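Long-range contacts in UDP-glucose:anthocyanidin 3-O-glucosyltransferase (Clitoria ternatea, PDB 4REN), which is a plant glycosyltransferase of the GT-B fold, built from two Rossmann-like domains that face each other across a cleft: residues G15-P20 with F134-S139; A113-T118 with N197-V202; T273-P278 with P363-Q368. All coordinates share one frame; numbering follows the deposited sequence.

How the interactions relate
From the N terminus, the loop after strand 6-10 leads through 15-20 into helix 19-31, and interaction 1 brings that loop to the end of strand 131-135. Before this loop of chain is closed, 113-118 has already left the neighbouring strand 110-114; interaction 2 joins it to the short helix 199-202. Interactions 1 and 2 therefore cross along the chain, touch each other, and share the seven-stranded N-terminal sheet. Interaction 3 follows in series and joins two loops of the C-terminal sheet. It touches interaction 1 but stays about 7 Å, nearest atoms, from interaction 2. All three contact P5M, so the ligand lies where the two domains meet.

Interaction 1 (G15-P20 with F134-S139); sequences GSHLPP and FWPNVS. With P5M (2-(3,4-dihydroxy-5-methoxyphenyl)-3,5,7-trihydroxychromenium), chain B.
H17 and P20 meet F134, P136 and N137 in a buried van der Waals contact, apolar round P20 and without a hydrogen bond between the segments, where the run into helix 19-31 lies against the end of strand 131-135. Where helix 19-31 begins, P20 packs on F134 and P136. P20 CB reaches the rim of the F134 ring in the ring plane, 3.9 Å from F134 CZ, while the carbonyl oxygen of P20 approaches the same ring obliquely. F134 takes this place with CG anti to the backbone N (chi1 -178°). P20 CB also lies 4.2 Å from P136 CB, which carries the apolar patch on toward H17.

The two segments sit at the C-terminal side of the parallel sheet of the N-terminal Rossmann-like domain of the GT-B fold, where the loops beyond the strand ends form one wall of the cleft. Here the H17 side chain crosses that of P136 at about a right angle, and H17 ND1 lies 3.6 Å from P136 CG. Beyond it, H17 CE1 lies 3.3 Å from N137 ND2, and the ring and amide planes are turned 65° apart. The two nitrogens of H17 face different partners: ND1 is hydrogen-bonded to D114 OD1, and NE2 to P5M O27, which lies at the ring edge near its plane. The modelled length of the latter bond is very short and doubtful at this resolution, and either atom could be the donor. N137 also borders the ligand, N137 CG lying 3.6 Å from P5M O30. Its OD1 stands 3.2 Å above the plane of the W135 ring, over the centre. The indole points its N-H almost straight at V138 O (178°), meeting it from above the carbonyl plane, and V138 N in turn is hydrogen-bonded to D367 OD2 of the opposing domain.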
loop_
_atom_site.group_PDB
_atom_site.type_symbol
_atom_site.label_atom_id
_atom_site.label_comp_id
_atom_site.label_asym_id
_atom_site.label_seq_id
_atom_site.Cartn_x
_atom_site.Cartn_y
_atom_site.Cartn_z
ATOM N N GLY A 15 8.598 -3.145 -5.486
ATOM C CA GLY A 15 7.218 -3.342 -5.907
ATOM C C GLY A 15 6.199 -2.258 -5.613
ATOM O O GLY A 15 6.189 -1.214 -6.259
ATOM N N SER A 16 5.346 -2.507 -4.623
ATOM C CA SER A 16 4.220 -1.624 -4.332
ATOM C C SER A 16 4.617 -0.271 -3.738
ATOM O O SER A 16 3.784 0.625 -3.634
ATOM C CB SER A 16 3.226 -2.322 -3.402
ATOM O OG SER A 16 3.804 -2.574 -2.134
ATOM N N HIS A 17 5.875 -0.123 -3.341
ATOM C CA HIS A 17 6.332 1.145 -2.780
ATOM C C HIS A 17 6.811 2.112 -3.863
ATOM O O HIS A 17 7.118 3.266 -3.576
ATOM C CB HIS A 17 7.459 0.913 -1.772
ATOM C CG HIS A 17 7.003 0.343 -0.466
ATOM N ND1 HIS A 17 6.906 1.098 0.682
ATOM C CD2 HIS A 17 6.631 -0.913 -0.123
ATOM C CE1 HIS A 17 6.488 0.335 1.676
ATOM N NE2 HIS A 17 6.313 -0.891 1.214
ATOM N N LEU A 18 6.874 1.637 -5.103
ATOM C CA LEU A 18 7.430 2.433 -6.197
ATOM C C LEU A 18 6.420 3.309 -6.967
ATOM O O LEU A 18 6.656 4.507 -7.134
ATOM C CB LEU A 18 8.263 1.556 -7.142
ATOM C CG LEU A 18 9.593 1.043 -6.586
ATOM C CD1 LEU A 18 10.115 -0.114 -7.424
ATOM C CD2 LEU A 18 10.611 2.171 -6.532
ATOM N N PRO A 19 5.300 2.727 -7.445
ATOM C CA PRO A 19 4.322 3.592 -8.120
ATOM C C PRO A 19 3.757 4.759 -7.287
ATOM O O PRO A 19 3.649 5.853 -7.843
ATOM C CB PRO A 19 3.207 2.615 -8.516
ATOM C CG PRO A 19 3.891 1.308 -8.642
ATOM C CD PRO A 19 4.923 1.305 -7.554
ATOM N N PRO A 20 3.409 4.548 -5.999
ATOM C CA PRO A 20 2.796 5.675 -5.286
ATOM C C PRO A 20 3.738 6.856 -5.063
ATOM O O PRO A 20 3.256 7.981 -4.927
ATOM C CB PRO A 20 2.411 5.066 -3.931
ATOM C CG PRO A 20 2.371 3.604 -4.157
ATOM C CD PRO A 20 3.450 3.346 -5.148
ATOM N N PHE A 134 7.472 9.760 3.183
ATOM C CA PHE A 134 6.321 9.317 2.403
ATOM C C PHE A 134 5.761 8.013 2.966
ATOM O O PHE A 134 6.503 7.051 3.181
ATOM C CB PHE A 134 6.711 9.144 0.934
ATOM C CG PHE A 134 5.572 8.732 0.047
ATOM C CD1 PHE A 134 4.499 9.582 -0.167
ATOM C CD2 PHE A 134 5.585 7.500 -0.588
ATOM C CE1 PHE A 134 3.453 9.207 -0.989
ATOM C CE2 PHE A 134 4.542 7.118 -1.412
ATOM C CZ PHE A 134 3.475 7.973 -1.613
ATOM N N TRP A 135 4.452 7.987 3.206
ATOM C CA TRP A 135 3.810 6.834 3.825
ATOM C C TRP A 135 2.750 6.204 2.922
ATOM O O TRP A 135 1.582 6.600 2.955
ATOM C CB TRP A 135 3.183 7.235 5.159
ATOM C CG TRP A 135 2.739 6.070 5.978
ATOM C CD1 TRP A 135 1.478 5.560 6.065
ATOM C CD2 TRP A 135 3.560 5.261 6.827
ATOM N NE1 TRP A 135 1.463 4.486 6.919
ATOM C CE2 TRP A 135 2.728 4.282 7.399
ATOM C CE3 TRP A 135 4.917 5.273 7.159
ATOM C CZ2 TRP A 135 3.213 3.321 8.288
ATOM C CZ3 TRP A 135 5.395 4.321 8.037
ATOM C CH2 TRP A 135 4.546 3.358 8.592
ATOM N N PRO A 136 3.161 5.213 2.116
ATOM C CA PRO A 136 2.266 4.512 1.193
ATOM C C PRO A 136 1.607 3.296 1.838
ATOM O O PRO A 136 1.029 2.472 1.129
ATOM C CB PRO A 136 3.224 4.045 0.097
ATOM C CG PRO A 136 4.487 3.761 0.834
ATOM C CD PRO A 136 4.561 4.776 1.955
ATOM N N ASN A 137 1.693 3.183 3.159
ATOM C CA ASN A 137 1.137 2.028 3.855
ATOM C C ASN A 137 -0.274 2.296 4.368
ATOM O O ASN A 137 -0.857 3.340 4.074
ATOM C CB ASN A 137 2.044 1.630 5.021
ATOM C CG ASN A 137 3.512 1.593 4.636
ATOM O OD1 ASN A 137 4.361 2.165 5.322
ATOM N ND2 ASN A 137 3.817 0.924 3.530
ATOM N N VAL A 138 -0.827 1.347 5.120
ATOM C CA VAL A 138 -2.095 1.573 5.807
ATOM C C VAL A 138 -1.907 2.744 6.764
ATOM O O VAL A 138 -1.086 2.675 7.677
ATOM C CB VAL A 138 -2.560 0.321 6.583
ATOM C CG1 VAL A 138 -3.772 0.638 7.443
ATOM C CG2 VAL A 138 -2.873 -0.810 5.616
ATOM N N SER A 139 -2.653 3.820 6.534
ATOM C CA SER A 139 -2.453 5.070 7.264
ATOM C C SER A 139 -2.636 4.918 8.769
ATOM O O SER A 139 -1.850 5.451 9.552
ATOM C CB SER A 139 -3.389 6.161 6.735
ATOM O OG SER A 139 -4.747 5.815 6.937
HETATM O O30 P5M B . 3.322 -1.172 6.869
HETATM C C2 P5M B . 3.987 -2.348 7.042
HETATM C C3 P5M B . 4.639 -3.037 5.898
HETATM C C9 P5M B . 4.605 -2.522 4.610
HETATM C C10 P5M B . 5.237 -3.211 3.580
HETATM O O27 P5M B . 5.188 -2.684 2.324
HETATM C C1 P5M B . 4.067 -2.930 8.301
HETATM C C6 P5M B . 4.743 -4.133 8.503
HETATM O O29 P5M B . 4.792 -4.664 9.756
HETATM C C5 P5M B . 5.370 -4.810 7.459
HETATM C C4 P5M B . 5.345 -4.313 6.165
HETATM O O12 P5M B . 5.962 -4.988 5.152
HETATM C C11 P5M B . 5.942 -4.499 3.871
HETATM C C14 P5M B . 6.652 -5.315 2.841
HETATM C C15 P5M B . 7.052 -6.587 3.235
HETATM C C16 P5M B . 7.723 -7.443 2.374
HETATM O O22 P5M B . 8.094 -8.684 2.793
HETATM C C19 P5M B . 6.924 -4.849 1.553
HETATM C C18 P5M B . 7.591 -5.635 0.616
HETATM O O21 P5M B . 7.845 -5.160 -0.645
HETATM C C23 P5M B . 6.761 -4.765 -1.484
HETATM C C17 P5M B . 8.027 -6.996 0.998
HETATM O O24 P5M B . 8.687 -7.812 0.128
#

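Interaction 2 (A113-T118 with N197-V202); sequences ADAFVT and NSLGVV. With P5M (2-(3,4-dihydroxy-5-methoxyphenyl)-3,5,7-trihydroxychromenium), chain B.
T118 and L199 carry most of the apolar contact between the turn that follows strand 110-114 and the short helix 199-202. T118 CG2 faces both S198 OG and V202 CG1, 4.1 Å from the latter, and the T118 side chain crosses that of V202 at about a right angle. L199 divides its two methyls: CD2 rests 3.6 Å from A115 O and also near A115 CB, whereas L199 CD1 meets the F116 ring at its edge, 4.1 Å from F116 CE1. Another part of that ring edge faces the ligand, with F116 CE2 3.7 Å from P5M C9, so a single phenylalanine spans helix and ligand.

The polar link across the contact is a water. It gives a hydrogen to S198 OG at 2.9 Å and is also bonded to T118 OG1 at 2.6 Å; S198 OG is bonded to T195 O as well. With OG1 between its backbone N and carbonyl carbon (chi1 62°), T118 sends the hydroxyl to the water and leaves CG2 for V202.

The first segment is held in its turn by local bonds. D114 OD2 accepts from F116 N in an Asx turn, at 174° and through its anti lone pair, while a type I turn runs from D114 to V117.

Strand 131-135 packs against both partners, with W135 touching A115 and L199 and W131 touching V202, and L121 of helix 119-127 packs against V202 as well.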
loop_
_atom_site.group_PDB
_atom_site.type_symbol
_atom_site.label_atom_id
_atom_site.label_comp_id
_atom_site.label_asym_id
_atom_site.label_seq_id
_atom_site.Cartn_x
_atom_site.Cartn_y
_atom_site.Cartn_z
ATOM N N ALA A 113 11.613 10.897 1.019
ATOM C CA ALA A 113 11.923 9.477 1.102
ATOM C C ALA A 113 10.754 8.663 1.628
ATOM O O ALA A 113 9.965 9.151 2.439
ATOM C CB ALA A 113 13.144 9.254 1.969
ATOM N N ASP A 114 10.650 7.426 1.154
ATOM C CA ASP A 114 9.748 6.456 1.753
ATOM C C ASP A 114 10.185 6.310 3.202
ATOM O O ASP A 114 11.380 6.292 3.493
ATOM C CB ASP A 114 9.850 5.118 1.019
ATOM C CG ASP A 114 8.798 4.117 1.465
ATOM O OD1 ASP A 114 8.062 3.604 0.596
ATOM O OD2 ASP A 114 8.717 3.825 2.677
ATOM N N ALA A 115 9.221 6.223 4.112
ATOM C CA ALA A 115 9.521 6.228 5.542
ATOM C C ALA A 115 10.460 5.102 5.972
ATOM O O ALA A 115 11.139 5.219 6.991
ATOM C CB ALA A 115 8.238 6.193 6.352
ATOM N N PHE A 116 10.503 4.023 5.195
ATOM C CA PHE A 116 11.323 2.862 5.544
ATOM C C PHE A 116 12.817 3.096 5.304
ATOM O O PHE A 116 13.662 2.490 5.968
ATOM C CB PHE A 116 10.847 1.612 4.795
ATOM C CG PHE A 116 9.479 1.138 5.205
ATOM C CD1 PHE A 116 8.844 1.670 6.320
ATOM C CD2 PHE A 116 8.830 0.154 4.476
ATOM C CE1 PHE A 116 7.584 1.236 6.694
ATOM C CE2 PHE A 116 7.572 -0.288 4.848
ATOM C CZ PHE A 116 6.949 0.254 5.958
ATOM N N VAL A 117 13.140 3.971 4.356
ATOM C CA VAL A 117 14.529 4.346 4.117
ATOM C C VAL A 117 14.936 5.364 5.178
ATOM O O VAL A 117 15.114 6.548 4.890
ATOM C CB VAL A 117 14.729 4.931 2.704
ATOM C CG1 VAL A 117 16.202 4.939 2.329
ATOM C CG2 VAL A 117 13.950 4.117 1.693
ATOM N N THR A 118 15.080 4.886 6.409
ATOM C CA THR A 118 15.357 5.747 7.552
ATOM C C THR A 118 16.773 6.306 7.527
ATOM O O THR A 118 17.087 7.250 8.254
ATOM C CB THR A 118 15.128 5.000 8.877
ATOM O OG1 THR A 118 16.032 3.892 8.966
ATOM C CG2 THR A 118 13.704 4.491 8.954
ATOM N N ASN A 197 10.500 -0.539 13.666
ATOM C CA ASN A 197 10.316 -0.228 15.077
ATOM C C ASN A 197 11.038 1.049 15.506
ATOM O O ASN A 197 10.950 1.462 16.661
ATOM C CB ASN A 197 10.731 -1.415 15.948
ATOM C CG ASN A 197 9.860 -2.636 15.718
ATOM O OD1 ASN A 197 10.298 -3.773 15.895
ATOM N ND2 ASN A 197 8.620 -2.405 15.308
ATOM N N SER A 198 11.742 1.674 14.568
ATOM C CA SER A 198 12.442 2.925 14.838
ATOM C C SER A 198 11.622 4.130 14.376
ATOM O O SER A 198 12.008 5.276 14.602
ATOM C CB SER A 198 13.809 2.928 14.149
ATOM O OG SER A 198 13.677 2.802 12.743
ATOM N N LEU A 199 10.486 3.858 13.741
ATOM C CA LEU A 199 9.651 4.904 13.152
ATOM C C LEU A 199 9.124 5.928 14.160
ATOM O O LEU A 199 9.054 7.120 13.856
ATOM C CB LEU A 199 8.492 4.286 12.369
ATOM C CG LEU A 199 8.858 3.603 11.053
ATOM C CD1 LEU A 199 7.623 3.014 10.395
ATOM C CD2 LEU A 199 9.547 4.583 10.122
ATOM N N GLY A 200 8.763 5.471 15.356
ATOM C CA GLY A 200 8.240 6.360 16.381
ATOM C C GLY A 200 9.233 7.425 16.811
ATOM O O GLY A 200 8.857 8.451 17.385
ATOM N N VAL A 201 10.505 7.171 16.525
ATOM C CA VAL A 201 11.587 8.093 16.845
ATOM C C VAL A 201 12.055 8.822 15.585
ATOM O O VAL A 201 12.400 10.004 15.626
ATOM C CB VAL A 201 12.764 7.333 17.493
ATOM C CG1 VAL A 201 13.996 8.219 17.603
ATOM C CG2 VAL A 201 12.359 6.805 18.857
ATOM N N VAL A 202 12.048 8.108 14.462
ATOM C CA VAL A 202 12.469 8.670 13.181
ATOM C C VAL A 202 11.458 9.674 12.622
ATOM O O VAL A 202 11.824 10.785 12.242
ATOM C CB VAL A 202 12.733 7.554 12.140
ATOM C CG1 VAL A 202 12.865 8.133 10.740
ATOM C CG2 VAL A 202 13.979 6.768 12.508
HETATM O O30 P5M B . 3.322 -1.172 6.869
HETATM C C2 P5M B . 3.987 -2.348 7.042
HETATM C C3 P5M B . 4.639 -3.037 5.898
HETATM C C9 P5M B . 4.605 -2.522 4.610
HETATM C C10 P5M B . 5.237 -3.211 3.580
HETATM O O27 P5M B . 5.188 -2.684 2.324
HETATM C C1 P5M B . 4.067 -2.930 8.301
HETATM C C6 P5M B . 4.743 -4.133 8.503
HETATM O O29 P5M B . 4.792 -4.664 9.756
HETATM C C5 P5M B . 5.370 -4.810 7.459
HETATM C C4 P5M B . 5.345 -4.313 6.165
HETATM O O12 P5M B . 5.962 -4.988 5.152
HETATM C C11 P5M B . 5.942 -4.499 3.871
HETATM C C14 P5M B . 6.652 -5.315 2.841
HETATM C C15 P5M B . 7.052 -6.587 3.235
HETATM C C16 P5M B . 7.723 -7.443 2.374
HETATM O O22 P5M B . 8.094 -8.684 2.793
HETATM C C19 P5M B . 6.924 -4.849 1.553
HETATM C C18 P5M B . 7.591 -5.635 0.616
HETATM O O21 P5M B . 7.845 -5.160 -0.645
HETATM C C23 P5M B . 6.761 -4.765 -1.484
HETATM C C17 P5M B . 8.027 -6.996 0.998
HETATM O O24 P5M B . 8.687 -7.812 0.128
HETATM O O HOH W 1 16.214 3.510 11.570
#

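Interaction 3 (T273-P278 with P363-Q368); sequences TVVSPP and PFFGDQ. With P5M (2-(3,4-dihydroxy-5-methoxyphenyl)-3,5,7-trihydroxychromenium), chain B.
F364 and F365, consecutive in the chain, turn their rings onto different parts of 273-278. By sequence PFFGDQ closes the PSPG box, the signature of plant glycosyltransferases of this family, and it follows strand 359-361 in the C-terminal Rossmann-like domain; 273-278 follows strand 266-270 of the same sheet.

The F364 ring meets P277 obliquely, with F364 CE1 3.5 Å from P277 CB. F365 diverges from F364 at roughly a right angle: its CG lies between the backbone N and the carbonyl carbon (chi1 80°), which directs the ring to the two valines and the ligand. V275 crosses it obliquely and sets V275 CG2 3.6 Å from F365 CE2, while V274 CG1 comes to within 4.1 Å of F365 CZ. The same ring has P5M C16 at its edge, in plane, and F365 CZ lies 3.7 Å from P5M C15. V274 itself borders the ligand, so V274 and F365 meet its substituted phenyl ring together.

From F365 to Q368 the chain makes a type II' turn. G366, at positive phi, brings its CA 3.4 Å from P5M C6. D367 follows at the N-cap position of helix 368-378, though its side chain makes no capping bond. Q368 OE1 takes two backbone N-H groups: F364 N at 2.8 Å, almost in line with the side-chain carbonyl (C=O...N 164°), and F365 N at 3.3 Å from above the carbonyl plane.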
loop_
_atom_site.group_PDB
_atom_site.type_symbol
_atom_site.label_atom_id
_atom_site.label_comp_id
_atom_site.label_asym_id
_atom_site.label_seq_id
_atom_site.Cartn_x
_atom_site.Cartn_y
_atom_site.Cartn_z
ATOM N N THR A 273 0.766 -10.426 -4.079
ATOM C CA THR A 273 1.849 -10.839 -4.964
ATOM C C THR A 273 3.149 -10.997 -4.174
ATOM O O THR A 273 4.144 -11.504 -4.695
ATOM C CB THR A 273 2.071 -9.810 -6.086
ATOM O OG1 THR A 273 2.943 -10.360 -7.082
ATOM C CG2 THR A 273 2.688 -8.537 -5.522
ATOM N N VAL A 274 3.129 -10.556 -2.918
ATOM C CA VAL A 274 4.303 -10.626 -2.047
ATOM C C VAL A 274 4.391 -11.962 -1.312
ATOM O O VAL A 274 5.408 -12.655 -1.385
ATOM C CB VAL A 274 4.318 -9.472 -1.024
ATOM C CG1 VAL A 274 5.368 -9.716 0.055
ATOM C CG2 VAL A 274 4.561 -8.143 -1.725
ATOM N N VAL A 275 3.324 -12.319 -0.604
ATOM C CA VAL A 275 3.279 -13.589 0.115
ATOM C C VAL A 275 2.289 -14.558 -0.523
ATOM O O VAL A 275 1.141 -14.201 -0.790
ATOM C CB VAL A 275 2.921 -13.385 1.604
ATOM C CG1 VAL A 275 2.450 -14.688 2.235
ATOM C CG2 VAL A 275 4.114 -12.820 2.359
ATOM N N SER A 276 2.748 -15.782 -0.777
ATOM C CA SER A 276 1.882 -16.835 -1.293
ATOM C C SER A 276 1.235 -17.572 -0.126
ATOM O O SER A 276 1.920 -17.963 0.819
ATOM C CB SER A 276 2.686 -17.811 -2.157
ATOM O OG SER A 276 1.839 -18.708 -2.856
ATOM N N PRO A 277 -0.092 -17.759 -0.185
ATOM C CA PRO A 277 -0.844 -18.435 0.876
ATOM C C PRO A 277 -0.632 -19.943 0.834
ATOM O O PRO A 277 -0.235 -20.467 -0.209
ATOM C CB PRO A 277 -2.295 -18.104 0.527
ATOM C CG PRO A 277 -2.289 -17.952 -0.955
ATOM C CD PRO A 277 -0.962 -17.334 -1.297
ATOM N N PRO A 278 -0.879 -20.635 1.959
ATOM C CA PRO A 278 -0.760 -22.095 2.000
ATOM C C PRO A 278 -1.671 -22.751 0.970
ATOM O O PRO A 278 -2.830 -22.353 0.843
ATOM C CB PRO A 278 -1.234 -22.443 3.413
ATOM C CG PRO A 278 -0.962 -21.223 4.212
ATOM C CD PRO A 278 -1.204 -20.070 3.282
ATOM N N PRO A 363 -6.064 -11.060 5.901
ATOM C CA PRO A 363 -4.738 -10.455 6.059
ATOM C C PRO A 363 -3.675 -11.508 6.337
ATOM O O PRO A 363 -3.923 -12.451 7.088
ATOM C CB PRO A 363 -4.918 -9.550 7.279
ATOM C CG PRO A 363 -6.000 -10.188 8.062
ATOM C CD PRO A 363 -6.939 -10.786 7.055
ATOM N N PHE A 364 -2.501 -11.346 5.738
ATOM C CA PHE A 364 -1.434 -12.325 5.905
ATOM C C PHE A 364 -0.341 -11.867 6.871
ATOM O O PHE A 364 0.069 -12.629 7.750
ATOM C CB PHE A 364 -0.851 -12.725 4.546
ATOM C CG PHE A 364 -1.784 -13.564 3.716
ATOM C CD1 PHE A 364 -1.814 -14.942 3.862
ATOM C CD2 PHE A 364 -2.637 -12.973 2.797
ATOM C CE1 PHE A 364 -2.674 -15.715 3.105
ATOM C CE2 PHE A 364 -3.499 -13.741 2.035
ATOM C CZ PHE A 364 -3.518 -15.114 2.191
ATOM N N PHE A 365 0.125 -10.631 6.712
ATOM C CA PHE A 365 1.126 -10.067 7.618
ATOM C C PHE A 365 1.252 -8.557 7.453
ATOM O O PHE A 365 0.547 -7.948 6.648
ATOM C CB PHE A 365 2.494 -10.732 7.419
ATOM C CG PHE A 365 3.256 -10.213 6.234
ATOM C CD1 PHE A 365 4.566 -9.786 6.376
ATOM C CD2 PHE A 365 2.671 -10.162 4.978
ATOM C CE1 PHE A 365 5.275 -9.305 5.292
ATOM C CE2 PHE A 365 3.371 -9.683 3.890
ATOM C CZ PHE A 365 4.676 -9.255 4.046
ATOM N N GLY A 366 2.158 -7.956 8.218
ATOM C CA GLY A 366 2.386 -6.526 8.142
ATOM C C GLY A 366 1.237 -5.720 8.705
ATOM O O GLY A 366 0.722 -6.025 9.779
ATOM N N ASP A 367 0.834 -4.687 7.973
ATOM C CA ASP A 367 -0.257 -3.819 8.403
ATOM C C ASP A 367 -1.598 -4.273 7.830
ATOM O O ASP A 367 -2.612 -3.599 8.005
ATOM C CB ASP A 367 0.032 -2.372 7.997
ATOM C CG ASP A 367 0.323 -2.230 6.515
ATOM O OD1 ASP A 367 0.590 -3.256 5.856
ATOM O OD2 ASP A 367 0.300 -1.087 6.012
ATOM N N GLN A 368 -1.595 -5.419 7.155
ATOM C CA GLN A 368 -2.795 -5.937 6.501
ATOM C C GLN A 368 -3.900 -6.270 7.499
ATOM O O GLN A 368 -5.084 -6.237 7.158
ATOM C CB GLN A 368 -2.458 -7.172 5.663
ATOM C CG GLN A 368 -1.546 -6.899 4.471
ATOM C CD GLN A 368 -1.125 -8.169 3.756
ATOM O OE1 GLN A 368 -1.447 -9.277 4.189
ATOM N NE2 GLN A 368 -0.400 -8.015 2.657
HETATM O O30 P5M B . 3.322 -1.172 6.869
HETATM C C2 P5M B . 3.987 -2.348 7.042
HETATM C C3 P5M B . 4.639 -3.037 5.898
HETATM C C9 P5M B . 4.605 -2.522 4.610
HETATM C C10 P5M B . 5.237 -3.211 3.580
HETATM O O27 P5M B . 5.188 -2.684 2.324
HETATM C C1 P5M B . 4.067 -2.930 8.301
HETATM C C6 P5M B . 4.743 -4.133 8.503
HETATM O O29 P5M B . 4.792 -4.664 9.756
HETATM C C5 P5M B . 5.370 -4.810 7.459
HETATM C C4 P5M B . 5.345 -4.313 6.165
HETATM O O12 P5M B . 5.962 -4.988 5.152
HETATM C C11 P5M B . 5.942 -4.499 3.871
HETATM C C14 P5M B . 6.652 -5.315 2.841
HETATM C C15 P5M B . 7.052 -6.587 3.235
HETATM C C16 P5M B . 7.723 -7.443 2.374
HETATM O O22 P5M B . 8.094 -8.684 2.793
HETATM C C19 P5M B . 6.924 -4.849 1.553
HETATM C C18 P5M B . 7.591 -5.635 0.616
HETATM O O21 P5M B . 7.845 -5.160 -0.645
HETATM C C23 P5M B . 6.761 -4.765 -1.484
HETATM C C17 P5M B . 8.027 -6.996 0.998
HETATM O O24 P5M B . 8.687 -7.812 0.128
#